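Local coordinates for GTP-binding nuclear protein GSP1 (Encephalitozoon cuniculi, PDB 4DJT) that binds guanine nucleotides as a Ran-family GTPase and is probably required for protein import into the nucleus and for RNA export, at residues Cys15-Gly20 with Ala104-Glu109; Thr26-Val31 with Val47-Thr52; Lys38-Thr43 with Tyr194-Pro199; Ile61-Trp66 with Leu164-Leu169. All blocks are in the same frame, centred on the assembly; numbering follows the deposited sequence.

Contact 1. Residues Cys15-Gly20 with Ala104-Glu109; sequences CLIGDG and ARWVKE. With GDP (guanosine-5'-diphosphate), chain C.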
# COMPACT_ATOMS: atom_id res chain seq x y z
N CYS A 15 -0.59 -5.36 2.58
CA CYS A 15 -0.98 -4.35 3.57
C CYS A 15 -0.54 -2.97 3.18
O CYS A 15 0.65 -2.76 2.86
CB CYS A 15 -0.37 -4.66 4.95
SG CYS A 15 -1.04 -6.18 5.68
N LEU A 16 -1.46 -2.01 3.22
CA LEU A 16 -1.07 -0.59 3.16
C LEU A 16 -0.75 -0.10 4.54
O LEU A 16 -1.56 -0.22 5.46
CB LEU A 16 -2.19 0.28 2.57
CG LEU A 16 -2.76 -0.17 1.27
CD1 LEU A 16 -3.85 0.83 0.80
CD2 LEU A 16 -1.66 -0.34 0.22
N ILE A 17 0.40 0.51 4.68
CA ILE A 17 0.84 1.03 5.96
C ILE A 17 1.44 2.41 5.80
O ILE A 17 1.78 2.83 4.69
CB ILE A 17 1.83 0.08 6.62
CG1 ILE A 17 2.91 -0.38 5.65
CG2 ILE A 17 1.08 -1.12 7.16
CD1 ILE A 17 4.02 -1.21 6.34
N GLY A 18 1.54 3.10 6.93
CA GLY A 18 1.98 4.48 6.95
C GLY A 18 1.06 5.32 7.82
O GLY A 18 -0.07 4.92 8.12
N ASP A 19 1.56 6.47 8.23
CA ASP A 19 0.83 7.31 9.18
C ASP A 19 -0.53 7.74 8.66
O ASP A 19 -0.76 7.82 7.46
CB ASP A 19 1.62 8.55 9.52
CG ASP A 19 2.75 8.29 10.53
OD1 ASP A 19 2.97 7.12 10.97
OD2 ASP A 19 3.37 9.29 10.88
N GLY A 20 -1.41 8.07 9.59
CA GLY A 20 -2.65 8.72 9.24
C GLY A 20 -2.36 9.97 8.43
O GLY A 20 -1.42 10.76 8.72
N ALA A 104 10.51 3.79 9.92
CA ALA A 104 11.26 2.66 10.47
C ALA A 104 10.38 1.87 11.43
O ALA A 104 10.48 0.64 11.52
CB ALA A 104 12.53 3.15 11.17
N ARG A 105 9.57 2.59 12.17
CA ARG A 105 8.60 2.01 13.09
C ARG A 105 7.56 1.15 12.34
O ARG A 105 7.23 0.06 12.78
CB ARG A 105 7.87 3.12 13.87
N TRP A 106 7.09 1.66 11.20
CA TRP A 106 6.16 0.92 10.35
C TRP A 106 6.78 -0.31 9.78
O TRP A 106 6.19 -1.41 9.84
CB TRP A 106 5.61 1.80 9.21
CG TRP A 106 4.47 2.68 9.64
CD1 TRP A 106 4.48 4.06 9.81
CD2 TRP A 106 3.14 2.25 10.02
NE1 TRP A 106 3.25 4.50 10.23
CE2 TRP A 106 2.40 3.46 10.36
CE3 TRP A 106 2.49 1.03 10.08
CZ2 TRP A 106 1.09 3.43 10.76
CZ3 TRP A 106 1.15 1.01 10.49
CH2 TRP A 106 0.47 2.17 10.82
N VAL A 107 7.99 -0.19 9.24
CA VAL A 107 8.70 -1.37 8.77
C VAL A 107 8.84 -2.41 9.90
O VAL A 107 8.62 -3.62 9.68
CB VAL A 107 10.08 -1.03 8.18
CG1 VAL A 107 10.91 -2.31 7.95
CG2 VAL A 107 9.93 -0.23 6.88
N LYS A 108 9.23 -1.96 11.09
CA LYS A 108 9.49 -2.91 12.19
C LYS A 108 8.19 -3.58 12.63
O LYS A 108 8.18 -4.77 12.91
CB LYS A 108 10.16 -2.24 13.40
N GLU A 109 7.10 -2.83 12.65
CA GLU A 109 5.81 -3.36 13.06
C GLU A 109 5.34 -4.45 12.07
O GLU A 109 4.88 -5.52 12.49
CB GLU A 109 4.82 -2.20 13.14
CG GLU A 109 3.51 -2.51 13.83
CD GLU A 109 2.62 -1.29 13.97
OE1 GLU A 109 3.10 -0.27 14.52
OE2 GLU A 109 1.47 -1.36 13.52
PB GDP C . -4.75 7.98 5.00
O1B GDP C . -5.73 6.90 4.51
O2B GDP C . -3.28 7.63 4.85
O3B GDP C . -5.16 8.54 6.36
O3A GDP C . -4.93 9.29 4.07
PA GDP C . -6.17 9.74 3.18
O1A GDP C . -6.26 8.97 1.88
O2A GDP C . -7.37 9.79 4.08
O5' GDP C . -5.81 11.21 2.73
C5' GDP C . -5.48 12.18 3.75
C4' GDP C . -5.61 13.56 3.13
O4' GDP C . -4.59 13.73 2.17
C3' GDP C . -6.91 13.74 2.38
O3' GDP C . -7.31 15.09 2.53
C2' GDP C . -6.58 13.51 0.94
O2' GDP C . -7.39 14.25 0.01
C1' GDP C . -5.14 13.97 0.91
N9 GDP C . -4.37 13.24 -0.09
C8 GDP C . -4.19 11.91 -0.21
N7 GDP C . -3.41 11.65 -1.29
C5 GDP C . -3.05 12.81 -1.82
C6 GDP C . -2.23 13.26 -2.96
O6 GDP C . -1.63 12.45 -3.72
N1 GDP C . -2.13 14.59 -3.17
C2 GDP C . -2.76 15.50 -2.37
N2 GDP C . -2.64 16.81 -2.62
N3 GDP C . -3.53 15.15 -1.32
C4 GDP C . -3.69 13.85 -1.02
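Trp106, on helix 103-114, lays its indole against the start of the P-loop, where strand 11-17 of the Ras-type fold runs out toward the phosphates of GDP. Gly18 is the first glycine of a sequence that fits the Walker A (P-loop) pattern, with Asp19 next to it; Asp19 and Gly20 line the nucleotide pocket.

The polar part of the contact is one hydrogen bond: Trp106 NE1 donates to Asp19 OD1 over 2.7 Å, with an N-H...O angle of 165°. The acceptor lies almost in the indole plane, whereas the carboxylate is turned 59° from the ring and is met on the anti side of OD1. Although Asp19 CB starts away from the helix, chi1 of -78° sets CG beside its own backbone N and brings OD1 back to the indole edge. The other oxygen, OD2, takes a weak hydrogen bond from Asn102 ND2.

One face of the indole is covered by the backbone of Gly18. Gly18 CA makes a CH-pi contact 3.6 Å from the centroid of the Trp106 five-membered ring, and Gly18 N lies above the middle of the indole. The backbone angles of Gly18 are characteristic of glycine and let its CA and N lie against the ring. Its own carbonyl O accepts a hydrogen bond from Lys24 NZ, a residue that also bonds GDP.

Apolar contact completes the interface. Ile17 and Trp106 run alongside each other with opposite headings, and Leu90 of strand 87-93 packs on both. Ile17 CB lies 3.6 Å from Trp106 CE3, while Ile17 CG2 reaches the same benzene part of the indole at CE3 and CZ3.

Contact 2. Residues Thr26-Val31 with Val47-Thr52; sequences TYINRV and VNHPVT. With GDP (guanosine-5'-diphosphate), chain C.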
# COMPACT_ATOMS: atom_id res chain seq x y z
N THR A 26 -6.79 7.27 -0.16
CA THR A 26 -6.89 7.95 -1.47
C THR A 26 -6.31 7.10 -2.60
O THR A 26 -6.89 7.02 -3.72
CB THR A 26 -6.27 9.37 -1.44
OG1 THR A 26 -6.89 10.13 -0.37
CG2 THR A 26 -6.51 10.10 -2.78
N TYR A 27 -5.20 6.43 -2.30
CA TYR A 27 -4.53 5.55 -3.24
C TYR A 27 -5.42 4.39 -3.66
O TYR A 27 -5.67 4.21 -4.85
CB TYR A 27 -3.27 5.01 -2.64
CG TYR A 27 -2.47 4.07 -3.55
CD1 TYR A 27 -1.77 4.56 -4.66
CD2 TYR A 27 -2.34 2.74 -3.25
CE1 TYR A 27 -1.02 3.72 -5.45
CE2 TYR A 27 -1.59 1.89 -4.04
CZ TYR A 27 -0.93 2.39 -5.15
OH TYR A 27 -0.16 1.52 -5.93
N ILE A 28 -5.92 3.62 -2.68
CA ILE A 28 -6.53 2.32 -2.98
C ILE A 28 -8.05 2.35 -3.16
O ILE A 28 -8.59 1.46 -3.78
CB ILE A 28 -6.19 1.30 -1.90
CG1 ILE A 28 -6.37 -0.15 -2.41
CG2 ILE A 28 -6.97 1.63 -0.63
CD1 ILE A 28 -5.42 -0.56 -3.53
N ASN A 29 -8.73 3.35 -2.58
CA ASN A 29 -10.18 3.30 -2.45
C ASN A 29 -10.83 3.73 -3.80
O ASN A 29 -11.49 4.79 -3.90
CB ASN A 29 -10.62 4.17 -1.30
CG ASN A 29 -12.11 4.11 -1.03
OD1 ASN A 29 -12.80 3.15 -1.41
ND2 ASN A 29 -12.62 5.13 -0.39
N ARG A 30 -10.53 2.92 -4.81
CA ARG A 30 -11.00 3.09 -6.17
C ARG A 30 -11.80 1.86 -6.55
O ARG A 30 -11.77 0.85 -5.87
CB ARG A 30 -9.81 3.32 -7.12
CG ARG A 30 -9.00 4.55 -6.75
CD ARG A 30 -7.68 4.65 -7.54
NE ARG A 30 -7.51 6.03 -7.94
CZ ARG A 30 -6.80 6.94 -7.28
NH1 ARG A 30 -6.76 8.19 -7.74
NH2 ARG A 30 -6.07 6.61 -6.23
N VAL A 31 -12.54 1.95 -7.63
CA VAL A 31 -13.43 0.87 -7.98
C VAL A 31 -12.69 -0.45 -8.15
O VAL A 31 -13.09 -1.46 -7.57
CB VAL A 31 -14.28 1.21 -9.22
CG1 VAL A 31 -14.99 -0.03 -9.74
CG2 VAL A 31 -15.26 2.34 -8.89
N VAL A 47 -10.68 -2.76 5.41
CA VAL A 47 -11.35 -3.08 4.18
C VAL A 47 -10.36 -3.77 3.25
O VAL A 47 -9.24 -3.29 3.04
CB VAL A 47 -11.84 -1.78 3.48
CG1 VAL A 47 -12.33 -2.06 2.05
CG2 VAL A 47 -12.94 -1.12 4.31
N ASN A 48 -10.77 -4.90 2.68
CA ASN A 48 -10.03 -5.49 1.57
C ASN A 48 -10.49 -4.98 0.23
O ASN A 48 -11.67 -5.06 -0.08
CB ASN A 48 -10.15 -7.01 1.53
CG ASN A 48 -9.33 -7.60 0.40
OD1 ASN A 48 -8.14 -7.41 0.38
ND2 ASN A 48 -9.97 -8.29 -0.55
N HIS A 49 -9.53 -4.53 -0.58
CA HIS A 49 -9.77 -4.07 -1.98
C HIS A 49 -9.13 -5.03 -2.95
O HIS A 49 -7.92 -5.02 -3.12
CB HIS A 49 -9.13 -2.69 -2.17
CG HIS A 49 -9.73 -1.60 -1.33
ND1 HIS A 49 -10.81 -0.90 -1.73
CD2 HIS A 49 -9.34 -1.06 -0.11
CE1 HIS A 49 -11.09 0.04 -0.79
NE2 HIS A 49 -10.19 -0.06 0.19
N PRO A 50 -9.93 -5.89 -3.58
CA PRO A 50 -9.34 -6.75 -4.62
C PRO A 50 -9.05 -5.97 -5.89
O PRO A 50 -9.92 -5.26 -6.39
CB PRO A 50 -10.39 -7.80 -4.90
CG PRO A 50 -11.52 -7.52 -4.00
CD PRO A 50 -11.28 -6.33 -3.17
N VAL A 51 -7.82 -6.12 -6.38
CA VAL A 51 -7.44 -5.58 -7.70
C VAL A 51 -6.72 -6.68 -8.53
O VAL A 51 -5.71 -7.26 -8.09
CB VAL A 51 -6.61 -4.28 -7.61
CG1 VAL A 51 -5.31 -4.49 -6.80
CG2 VAL A 51 -6.31 -3.74 -9.00
N THR A 52 -7.27 -6.94 -9.71
CA THR A 52 -6.81 -7.98 -10.61
C THR A 52 -6.16 -7.33 -11.83
O THR A 52 -6.71 -6.40 -12.44
CB THR A 52 -7.96 -8.87 -11.07
OG1 THR A 52 -8.57 -9.48 -9.93
CG2 THR A 52 -7.43 -9.97 -12.05
PB GDP C . -4.75 7.98 5.00
O1B GDP C . -5.73 6.90 4.51
O2B GDP C . -3.28 7.63 4.85
O3B GDP C . -5.16 8.54 6.36
O3A GDP C . -4.93 9.29 4.07
PA GDP C . -6.17 9.74 3.18
O1A GDP C . -6.26 8.97 1.88
O2A GDP C . -7.37 9.79 4.08
O5' GDP C . -5.81 11.21 2.73
C5' GDP C . -5.48 12.18 3.75
C4' GDP C . -5.61 13.56 3.13
O4' GDP C . -4.59 13.73 2.17
C3' GDP C . -6.91 13.74 2.38
O3' GDP C . -7.31 15.09 2.53
C2' GDP C . -6.58 13.51 0.94
O2' GDP C . -7.39 14.25 0.01
C1' GDP C . -5.14 13.97 0.91
N9 GDP C . -4.37 13.24 -0.09
C8 GDP C . -4.19 11.91 -0.21
N7 GDP C . -3.41 11.65 -1.29
C5 GDP C . -3.05 12.81 -1.82
C6 GDP C . -2.23 13.26 -2.96
O6 GDP C . -1.63 12.45 -3.72
N1 GDP C . -2.13 14.59 -3.17
C2 GDP C . -2.76 15.50 -2.37
N2 GDP C . -2.64 16.81 -2.62
N3 GDP C . -3.53 15.15 -1.32
C4 GDP C . -3.69 13.85 -1.02
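His49 on strand 46-54 packs its imidazole against the last turn of helix 24-28, which follows the P-loop. Ile28 supplies the apolar part: its CG2 lies 3.6 Å from His49 CD2, and CG1 rests near CB and CG of the same histidine. With CG1 anti to the backbone N (chi1 -160°), both branches of Ile28 reach the histidine. The carbonyl O of Ile28 sits over one face of the ring, and Val47 CG1, from the strand itself, over the opposite face. At the ring edge Asn29 OD1 stands 3.6 Å from His49 CE1, with amide and imidazole planes 52° apart.

The polar atoms of these side chains have partners farther out. His49 ND1 is hydrogen-bonded to Lys38 NZ and NE2 to Tyr194 OH, fixing the rotation of the imidazole. Asn29 OD1 bonds Thr190 OG1, and ND2 bonds the carbonyl of Val192. Asn29 is also the centre of an inverse gamma turn, closed by Arg30 N on Ile28 O, where the chain leaves the helix.

Two residues before Ile28, Thr26 binds GDP: Thr26 N and OG1 both donate to O1A of the alpha phosphate, at 2.7 and 2.6 Å. The contact therefore joins the nucleotide-binding helix to strand 46-54, with Phe166 of helix 164-174 and Val65 of strand 60-68 also packing on Ile28.

Contact 3. Residues Lys38-Thr43 with Tyr194-Pro199; sequences KNYNAT and YDYHSP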
# COMPACT_ATOMS: atom_id res chain seq x y z
N LYS A 38 -15.36 -5.73 -2.61
CA LYS A 38 -14.57 -5.34 -1.45
C LYS A 38 -15.20 -5.94 -0.21
O LYS A 38 -16.38 -6.35 -0.23
CB LYS A 38 -14.49 -3.82 -1.35
CG LYS A 38 -14.03 -3.15 -2.65
CD LYS A 38 -14.00 -1.65 -2.57
CE LYS A 38 -13.51 -1.05 -3.90
NZ LYS A 38 -12.10 -1.44 -4.25
N ASN A 39 -14.44 -6.05 0.86
CA ASN A 39 -15.00 -6.58 2.09
C ASN A 39 -14.53 -5.80 3.28
O ASN A 39 -13.54 -5.11 3.20
CB ASN A 39 -14.66 -8.06 2.24
CG ASN A 39 -15.61 -8.97 1.45
OD1 ASN A 39 -16.84 -8.81 1.50
ND2 ASN A 39 -15.04 -9.90 0.70
N TYR A 40 -15.27 -5.88 4.38
CA TYR A 40 -14.92 -5.17 5.58
C TYR A 40 -14.84 -6.15 6.74
O TYR A 40 -15.70 -7.03 6.89
CB TYR A 40 -15.99 -4.11 5.88
CG TYR A 40 -15.86 -3.45 7.24
CD1 TYR A 40 -14.81 -2.59 7.52
CD2 TYR A 40 -16.81 -3.66 8.25
CE1 TYR A 40 -14.68 -1.98 8.75
CE2 TYR A 40 -16.70 -3.04 9.48
CZ TYR A 40 -15.63 -2.21 9.73
OH TYR A 40 -15.49 -1.59 10.95
N ASN A 41 -13.84 -5.97 7.57
CA ASN A 41 -13.70 -6.81 8.72
C ASN A 41 -13.65 -5.90 9.95
O ASN A 41 -12.71 -5.16 10.13
CB ASN A 41 -12.45 -7.68 8.61
CG ASN A 41 -12.30 -8.64 9.76
OD1 ASN A 41 -12.28 -8.25 10.92
ND2 ASN A 41 -12.19 -9.91 9.45
N ALA A 42 -14.72 -5.95 10.74
CA ALA A 42 -14.85 -5.09 11.91
C ALA A 42 -13.87 -5.46 13.03
O ALA A 42 -13.43 -4.60 13.78
CB ALA A 42 -16.28 -5.09 12.42
N THR A 43 -13.52 -6.74 13.13
CA THR A 43 -12.58 -7.16 14.19
C THR A 43 -11.22 -6.49 13.97
O THR A 43 -10.61 -5.96 14.91
CB THR A 43 -12.41 -8.69 14.25
OG1 THR A 43 -13.67 -9.30 14.51
CG2 THR A 43 -11.41 -9.08 15.37
N TYR A 194 -15.38 4.75 4.40
CA TYR A 194 -15.50 3.73 5.41
C TYR A 194 -14.69 4.08 6.67
O TYR A 194 -14.54 3.22 7.57
CB TYR A 194 -15.10 2.34 4.88
CG TYR A 194 -13.81 2.27 4.13
CD1 TYR A 194 -12.58 2.25 4.80
CD2 TYR A 194 -13.81 2.24 2.74
CE1 TYR A 194 -11.39 2.21 4.09
CE2 TYR A 194 -12.63 2.17 2.04
CZ TYR A 194 -11.42 2.13 2.73
OH TYR A 194 -10.24 2.08 2.05
N ASP A 195 -14.20 5.31 6.74
CA ASP A 195 -13.32 5.69 7.82
C ASP A 195 -14.15 5.90 9.09
O ASP A 195 -15.21 6.51 9.05
CB ASP A 195 -12.60 7.01 7.53
CG ASP A 195 -11.56 6.91 6.46
OD1 ASP A 195 -11.35 5.83 5.88
OD2 ASP A 195 -10.92 7.93 6.22
N TYR A 196 -13.59 5.51 10.22
CA TYR A 196 -14.15 5.89 11.51
C TYR A 196 -13.96 7.39 11.67
O TYR A 196 -12.95 7.95 11.25
CB TYR A 196 -13.47 5.16 12.66
CG TYR A 196 -13.45 3.64 12.52
CD1 TYR A 196 -14.55 2.96 12.02
CD2 TYR A 196 -12.37 2.90 12.96
CE1 TYR A 196 -14.57 1.58 11.94
CE2 TYR A 196 -12.37 1.52 12.88
CZ TYR A 196 -13.47 0.87 12.37
OH TYR A 196 -13.48 -0.51 12.25
N HIS A 197 -14.92 8.04 12.29
CA HIS A 197 -14.76 9.44 12.61
C HIS A 197 -13.73 9.61 13.71
O HIS A 197 -13.76 8.89 14.71
CB HIS A 197 -16.08 10.06 13.04
CG HIS A 197 -15.97 11.54 13.26
ND1 HIS A 197 -15.81 12.42 12.23
CD2 HIS A 197 -15.90 12.30 14.43
CE1 HIS A 197 -15.72 13.68 12.73
NE2 HIS A 197 -15.76 13.60 14.07
N SER A 198 -12.87 10.60 13.56
CA SER A 198 -11.75 10.82 14.49
C SER A 198 -11.65 12.34 14.81
O SER A 198 -11.16 13.11 13.98
CB SER A 198 -10.44 10.31 13.84
OG SER A 198 -9.57 9.71 14.81
N PRO A 199 -12.15 12.77 15.99
CA PRO A 199 -12.33 14.20 16.40
C PRO A 199 -11.09 15.10 16.45
O PRO A 199 -10.05 14.76 15.90
CB PRO A 199 -12.92 14.09 17.80
CG PRO A 199 -13.54 12.74 17.85
CD PRO A 199 -12.70 11.85 17.01
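Tyr40 and Tyr196 meet through their hydroxyls: Tyr40 OH and Tyr196 OH are hydrogen-bonded at 2.6 Å, and the bonding proton may sit on either oxygen. Each oxygen approaches the other ring at its edge, close to the ring plane, and the two side chains meet at a slant without stacking. Tyr40 OH also lies 3.4 Å from Tyr196 CE1.

Different torsions bring the phenols together. Tyr40 has CG anti to the backbone N (chi1 170°), which sends its ring out from the strand toward the C-terminal segment. Tyr196 has CG beside its backbone N (chi1 -54°), and although its beta-carbon does not point straight at the strand, the length of the phenol carries the hydroxyl across. The backbone N of Ala42 lies over one face of the Tyr40 ring, toward its rim, 3.7 Å above the plane.

The contact pairs the first switch region, predicted to span residues 38-46, with the C-terminal chain that follows helix 164-174. Strand 39-41 is the outermost strand of the sheet at this end; an extra strand here in the GDP-bound form and a C-terminal extension reaching back over the G domain are both known from Ran.

Both segments are tied down next to the tyrosine pair. Tyr196 forms a backbone hydrogen bond with Ala69 and packs its side chain on the same residue, while Tyr40 leans on Val47 of strand 46-54. Two residues before Tyr196, Tyr194 OH bonds Asp67 OD2; beside Tyr40, Asn39 pairs through its backbone with Asn48 of strand 46-54.

Contact 4. Residues Ile61-Trp66 with Leu164-Leu169; sequences IKFNVW and LPFLHL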
# COMPACT_ATOMS: atom_id res chain seq x y z
N ILE A 61 -3.53 -12.08 -11.88
CA ILE A 61 -2.83 -11.76 -10.68
C ILE A 61 -3.71 -10.89 -9.83
O ILE A 61 -4.06 -9.79 -10.25
CB ILE A 61 -1.52 -11.05 -11.00
CG1 ILE A 61 -0.62 -12.03 -11.73
CG2 ILE A 61 -0.86 -10.54 -9.71
CD1 ILE A 61 0.67 -11.42 -12.27
N LYS A 62 -4.11 -11.40 -8.68
CA LYS A 62 -5.04 -10.66 -7.81
C LYS A 62 -4.34 -10.26 -6.53
O LYS A 62 -3.74 -11.12 -5.83
CB LYS A 62 -6.32 -11.47 -7.48
CG LYS A 62 -7.24 -10.72 -6.49
CD LYS A 62 -8.49 -11.52 -6.13
CE LYS A 62 -9.48 -11.50 -7.25
NZ LYS A 62 -10.56 -12.49 -6.97
N PHE A 63 -4.40 -8.97 -6.23
CA PHE A 63 -3.93 -8.45 -4.96
C PHE A 63 -5.15 -8.14 -4.07
O PHE A 63 -6.06 -7.41 -4.46
CB PHE A 63 -3.10 -7.18 -5.18
CG PHE A 63 -1.87 -7.40 -6.02
CD1 PHE A 63 -0.72 -7.91 -5.45
CD2 PHE A 63 -1.86 -7.09 -7.37
CE1 PHE A 63 0.46 -8.08 -6.20
CE2 PHE A 63 -0.72 -7.25 -8.13
CZ PHE A 63 0.44 -7.76 -7.56
N ASN A 64 -5.14 -8.68 -2.86
CA ASN A 64 -6.14 -8.34 -1.88
C ASN A 64 -5.51 -7.34 -0.97
O ASN A 64 -4.69 -7.70 -0.10
CB ASN A 64 -6.58 -9.60 -1.12
CG ASN A 64 -7.53 -10.46 -1.94
OD1 ASN A 64 -8.46 -9.95 -2.59
ND2 ASN A 64 -7.30 -11.78 -1.91
N VAL A 65 -5.79 -6.06 -1.24
CA VAL A 65 -5.07 -4.97 -0.63
C VAL A 65 -5.87 -4.45 0.58
O VAL A 65 -7.00 -4.02 0.44
CB VAL A 65 -4.80 -3.81 -1.65
CG1 VAL A 65 -3.88 -2.77 -1.01
CG2 VAL A 65 -4.22 -4.36 -2.92
N TRP A 66 -5.30 -4.60 1.78
CA TRP A 66 -5.96 -4.17 3.02
C TRP A 66 -5.66 -2.76 3.34
O TRP A 66 -4.50 -2.33 3.27
CB TRP A 66 -5.53 -5.04 4.19
CG TRP A 66 -6.15 -6.40 4.15
CD1 TRP A 66 -6.47 -7.15 3.03
CD2 TRP A 66 -6.54 -7.22 5.28
NE1 TRP A 66 -7.06 -8.32 3.40
CE2 TRP A 66 -7.10 -8.43 4.73
CE3 TRP A 66 -6.47 -7.07 6.67
CZ2 TRP A 66 -7.58 -9.45 5.54
CZ3 TRP A 66 -6.95 -8.09 7.47
CH2 TRP A 66 -7.49 -9.26 6.92
N LEU A 164 2.70 1.04 -10.45
CA LEU A 164 4.11 0.66 -10.31
C LEU A 164 4.38 -0.24 -9.08
O LEU A 164 5.11 -1.21 -9.20
CB LEU A 164 5.05 1.90 -10.32
CG LEU A 164 5.01 2.72 -11.62
CD1 LEU A 164 6.04 3.86 -11.52
CD2 LEU A 164 5.31 1.85 -12.84
N PRO A 165 3.80 0.10 -7.88
CA PRO A 165 4.06 -0.79 -6.75
C PRO A 165 3.58 -2.21 -7.01
O PRO A 165 4.25 -3.16 -6.65
CB PRO A 165 3.29 -0.13 -5.60
CG PRO A 165 3.29 1.34 -6.00
CD PRO A 165 3.00 1.26 -7.47
N PHE A 166 2.41 -2.33 -7.64
CA PHE A 166 1.84 -3.66 -7.92
C PHE A 166 2.66 -4.39 -8.98
O PHE A 166 2.88 -5.61 -8.89
CB PHE A 166 0.37 -3.54 -8.34
CG PHE A 166 -0.51 -3.06 -7.25
CD1 PHE A 166 -0.77 -3.85 -6.16
CD2 PHE A 166 -1.02 -1.76 -7.27
CE1 PHE A 166 -1.53 -3.38 -5.11
CE2 PHE A 166 -1.77 -1.31 -6.23
CZ PHE A 166 -2.05 -2.10 -5.15
N LEU A 167 3.11 -3.67 -9.98
CA LEU A 167 3.98 -4.27 -10.99
C LEU A 167 5.23 -4.85 -10.36
O LEU A 167 5.61 -5.99 -10.64
CB LEU A 167 4.34 -3.24 -12.06
CG LEU A 167 5.18 -3.72 -13.26
CD1 LEU A 167 4.49 -4.87 -13.99
CD2 LEU A 167 5.48 -2.55 -14.21
N HIS A 168 5.89 -4.08 -9.50
CA HIS A 168 7.07 -4.59 -8.77
C HIS A 168 6.78 -5.82 -7.94
O HIS A 168 7.51 -6.81 -7.98
CB HIS A 168 7.66 -3.52 -7.85
CG HIS A 168 8.96 -3.95 -7.21
ND1 HIS A 168 10.08 -4.10 -7.91
CD2 HIS A 168 9.25 -4.35 -5.91
CE1 HIS A 168 11.07 -4.52 -7.09
NE2 HIS A 168 10.56 -4.68 -5.88
N LEU A 169 5.69 -5.78 -7.19
CA LEU A 169 5.28 -6.88 -6.32
C LEU A 169 5.01 -8.15 -7.13
O LEU A 169 5.48 -9.23 -6.77
CB LEU A 169 4.06 -6.47 -5.46
CG LEU A 169 4.28 -5.43 -4.35
CD1 LEU A 169 2.96 -4.93 -3.76
CD2 LEU A 169 5.17 -6.01 -3.24
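In this Ras-type alpha/beta fold, helix 164-174 packs across the central sheet, and its first turns meet strand 60-68 through Phe63, Val65, Phe166 and Leu169. The short segments run at 118° to each other with axes 10.5 Å apart. Phe63 and Phe166 reach past one another, one from the strand and one from the helix, and form an oblique aromatic pair, centroids 5.1 Å apart and planes at 49°. Phe166 CD1 lies over one face of the Phe63 ring, toward its rim and 3.6 Å from Phe63 CD2. Farther along the strand, Val65 CG2 meets Phe166 CE1 at 3.6 Å and also lies near CZ. On the helix side, Leu169 CB comes to 4.0 Å from Phe63 CE1, and Phe63 CZ lies 3.5 Å from the carbonyl O of Phe166.

Ile14 of strand 11-17 packs on both Phe63 and Leu169. All four side chains that touch here are buried and apolar, so helix and strand are held by van der Waals contact and exclusion of water.

Contacts 1, 2 and 4 are buried and contact 3 lies on the surface, yet all four reach the same sheet. Contacts 2 and 4 share the face where helices 24-28 and 164-174 meet, and are joined by main-chain bonds between neighbouring strands 46-54 and 60-68. Contact 1 lies on the other side of the chain's centre, linked to both through Leu16, which packs on Ile28 and Val65. Chemistry follows place: wholly apolar in contact 4, mixed with polar groups in contacts 1 and 2 beside GDP, and a hydroxyl pair in contact 3, whose strand 39-41 edges strand 46-54 of contact 2 in the sheet.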